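Local coordinates for sensor protein (Shewanella oneidensis, PDB 3LIC) that probably senses an extracellular signal through a PDC-fold domain and relays it across the membrane as a two-component histidine kinase, at residues P180-V185 / V258-H263. Sequence-based numbering, arbitrary orientation.
Sequences PSRLVV and VMVPKH
The start of strand 183-186 pairs antiparallel with the last residues of strand 255-261 in the five-stranded sheet of this PDC-fold sensor domain, a worked example of how a strand pairing begins. Leu183 and Val258 form a non-hydrogen-bonded antiparallel pair, their side chains on the same face. Next to this pair, one residue after Val258 and one before Leu183, Met259 N donates to Arg182 O at 3.2 Å, lying 26° out of the carbonyl plane, and the CA of Val258 adds a CA-H...O contact to the same oxygen. Where the 3-10 segment 180-182 leads into the strand, a water joins the two backbones, donating to Ser181 O (2.9 Å) and Met259 O (2.6 Å). Arg182, extended from CG to NE, runs obliquely across Val260, whose CG1 lies 4.0 Å above the centre of the guanidinium plane, while NH2 forms a salt bridge with Glu264 of helix 262-268. An alanine in place of Arg182 would remove the guanidinium, and Val260 would probably lose its cover and strand 183-186 its charge tie to that helix. The selenomethionine side chain of Met259 crosses Val184 obliquely. Strands 192-194 and 241-248 flank the pair, and Val258 rests on the long helix 2-46.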
ATOM      1  N   PRO A 180       3.975  13.849   6.445  1.00 22.89           N
ATOM      2  CA  PRO A 180       3.868  12.545   7.091  1.00 22.63           C
ATOM      3  C   PRO A 180       3.160  12.563   8.459  1.00 23.49           C
ATOM      4  O   PRO A 180       2.383  11.654   8.746  1.00 23.63           O
ATOM      5  CB  PRO A 180       5.340  12.102   7.283  1.00 22.51           C
ATOM      6  CG  PRO A 180       6.141  12.901   6.284  1.00 20.95           C
ATOM      7  CD  PRO A 180       5.297  14.096   5.835  1.00 21.95           C
ATOM      8  N   SER A 181       3.457  13.536   9.325  1.00 23.34           N
ATOM      9  CA  SER A 181       2.880  13.505  10.683  1.00 23.51           C
ATOM     10  C   SER A 181       1.358  13.763  10.687  1.00 23.28           C
ATOM     11  O   SER A 181       0.692  13.525  11.683  1.00 22.39           O
ATOM     12  CB  SER A 181       3.587  14.498  11.647  1.00 23.32           C
ATOM     13  OG  SER A 181       3.319  15.809  11.197  1.00 22.76           O
ATOM     14  N   ARG A 182       0.812  14.265   9.586  1.00 23.07           N
ATOM     15  CA  ARG A 182      -0.618  14.448   9.530  1.00 22.91           C
ATOM     16  C   ARG A 182      -1.453  13.319   8.823  1.00 22.44           C
ATOM     17  O   ARG A 182      -2.644  13.531   8.594  1.00 20.99           O
ATOM     18  CB  ARG A 182      -0.897  15.718   8.782  1.00 23.82           C
ATOM     19  CG  ARG A 182      -0.013  16.866   9.141  1.00 25.68           C
ATOM     20  CD  ARG A 182      -0.449  18.039   8.275  1.00 25.92           C
ATOM     21  NE  ARG A 182       0.099  19.243   8.860  1.00 31.55           N
ATOM     22  CZ  ARG A 182      -0.348  20.468   8.621  1.00 33.02           C
ATOM     23  NH1 ARG A 182      -1.387  20.672   7.799  1.00 30.18           N
ATOM     24  NH2 ARG A 182       0.261  21.492   9.209  1.00 32.54           N
ATOM     25  N   LEU A 183      -0.857  12.162   8.495  1.00 19.62           N
ATOM     26  CA  LEU A 183      -1.521  11.242   7.583  1.00 19.06           C
ATOM     27  C   LEU A 183      -1.695   9.923   8.255  1.00 18.94           C
ATOM     28  O   LEU A 183      -0.709   9.387   8.823  1.00 17.69           O
ATOM     29  CB  LEU A 183      -0.680  11.034   6.294  1.00 18.62           C
ATOM     30  CG  LEU A 183      -1.121   9.976   5.289  1.00 18.60           C
ATOM     31  CD1 LEU A 183      -2.503  10.415   4.769  1.00 20.42           C
ATOM     32  CD2 LEU A 183      -0.123   9.815   4.036  1.00 13.34           C
ATOM     33  N   VAL A 184      -2.921   9.388   8.210  1.00 16.57           N
ATOM     34  CA  VAL A 184      -3.081   7.979   8.467  1.00 16.99           C
ATOM     35  C   VAL A 184      -3.857   7.387   7.278  1.00 16.83           C
ATOM     36  O   VAL A 184      -4.731   8.039   6.712  1.00 16.86           O
ATOM     37  CB  VAL A 184      -3.833   7.707   9.821  1.00 17.96           C
ATOM     38  CG1 VAL A 184      -4.269   6.234   9.947  1.00 16.59           C
ATOM     39  CG2 VAL A 184      -2.971   8.044  10.938  1.00 17.98           C
ATOM     40  N   VAL A 185      -3.506   6.176   6.875  1.00 16.79           N
ATOM     41  CA  VAL A 185      -4.266   5.445   5.866  1.00 17.38           C
ATOM     42  C   VAL A 185      -4.675   4.124   6.494  1.00 17.44           C
ATOM     43  O   VAL A 185      -3.863   3.445   7.140  1.00 19.75           O
ATOM     44  CB  VAL A 185      -3.451   5.154   4.563  1.00 17.52           C
ATOM     45  CG1 VAL A 185      -4.383   4.486   3.509  1.00 17.22           C
ATOM     46  CG2 VAL A 185      -2.871   6.413   3.955  1.00 16.01           C
ATOM     47  N   VAL A 258      -6.743  12.816   7.597  1.00 20.59           N
ATOM     48  CA  VAL A 258      -5.876  13.998   7.802  1.00 21.93           C
ATOM     49  C   VAL A 258      -6.189  14.593   9.186  1.00 22.40           C
ATOM     50  O   VAL A 258      -7.337  14.837   9.530  1.00 23.00           O
ATOM     51  CB  VAL A 258      -6.137  15.087   6.731  1.00 22.05           C
ATOM     52  CG1 VAL A 258      -5.211  16.312   6.964  1.00 22.28           C
ATOM     53  CG2 VAL A 258      -5.961  14.500   5.293  1.00 22.34           C
HETATM   54  N   MSE A 259      -5.169  14.802   9.988  1.00 23.96           N
HETATM   55  CA  MSE A 259      -5.344  15.249  11.366  1.00 24.97           C
HETATM   56  C   MSE A 259      -4.215  16.217  11.643  1.00 24.33           C
HETATM   57  O   MSE A 259      -3.074  15.955  11.238  1.00 23.95           O
HETATM   58  CB  MSE A 259      -5.269  14.070  12.315  1.00 24.89           C
HETATM   59  CG  MSE A 259      -3.924  13.467  12.372  1.00 33.42           C
HETATM   60 SE   MSE A 259      -3.977  11.529  12.767  1.00 58.37          SE
HETATM   61  CE  MSE A 259      -3.816  10.900  10.940  1.00 51.66           C
ATOM     62  N   VAL A 260      -4.526  17.339  12.304  1.00 24.13           N
ATOM     63  CA  VAL A 260      -3.507  18.318  12.703  1.00 23.17           C
ATOM     64  C   VAL A 260      -3.778  18.721  14.161  1.00 22.84           C
ATOM     65  O   VAL A 260      -4.931  18.816  14.582  1.00 22.09           O
ATOM     66  CB  VAL A 260      -3.556  19.556  11.780  1.00 24.58           C
ATOM     67  CG1 VAL A 260      -2.400  20.569  12.077  1.00 23.40           C
ATOM     68  CG2 VAL A 260      -3.580  19.132  10.305  1.00 22.47           C
ATOM     69  N   PRO A 261      -2.723  18.895  14.964  1.00 23.15           N
ATOM     70  CA  PRO A 261      -3.055  19.275  16.363  1.00 23.04           C
ATOM     71  C   PRO A 261      -3.896  20.540  16.377  1.00 22.95           C
ATOM     72  O   PRO A 261      -3.681  21.441  15.574  1.00 22.33           O
ATOM     73  CB  PRO A 261      -1.708  19.529  17.010  1.00 23.06           C
ATOM     74  CG  PRO A 261      -0.694  18.615  16.121  1.00 23.92           C
ATOM     75  CD  PRO A 261      -1.272  18.665  14.727  1.00 22.31           C
ATOM     76  N   LYS A 262      -4.894  20.575  17.256  1.00 22.78           N
ATOM     77  CA  LYS A 262      -5.770  21.726  17.346  1.00 23.68           C
ATOM     78  C   LYS A 262      -5.046  23.061  17.655  1.00 22.53           C
ATOM     79  O   LYS A 262      -5.401  24.093  17.075  1.00 21.81           O
ATOM     80  CB  LYS A 262      -6.863  21.471  18.406  1.00 23.34           C
ATOM     81  CG  LYS A 262      -7.885  22.569  18.399  1.00 27.16           C
ATOM     82  CD  LYS A 262      -9.086  22.203  19.265  1.00 38.15           C
ATOM     83  CE  LYS A 262      -8.804  22.548  20.744  1.00 43.27           C
ATOM     84  NZ  LYS A 262      -9.864  22.076  21.708  1.00 46.91           N
ATOM     85  N   HIS A 263      -4.080  23.074  18.584  1.00 23.11           N
ATOM     86  CA  HIS A 263      -3.346  24.314  18.949  0.50 23.23           C
ATOM     87  C   HIS A 263      -2.792  24.982  17.706  1.00 24.21           C
ATOM     88  O   HIS A 263      -2.905  26.198  17.489  1.00 24.79           O
ATOM     89  CB  HIS A 263      -2.198  24.042  19.982  0.50 22.80           C
ATOM     90  CG  HIS A 263      -1.175  23.000  19.574  0.50 20.29           C
ATOM     91  ND1 HIS A 263      -0.144  23.260  18.686  0.50 16.23           N
ATOM     92  CD2 HIS A 263      -0.963  21.734  20.026  0.50 16.85           C
ATOM     93  CE1 HIS A 263       0.623  22.193  18.568  0.50 12.46           C
ATOM     94  NE2 HIS A 263       0.151  21.253  19.368  0.50 16.44           N
TER
HETATM   95  O   HOH W   1      -0.971  15.725  12.674  1.00 38.34           O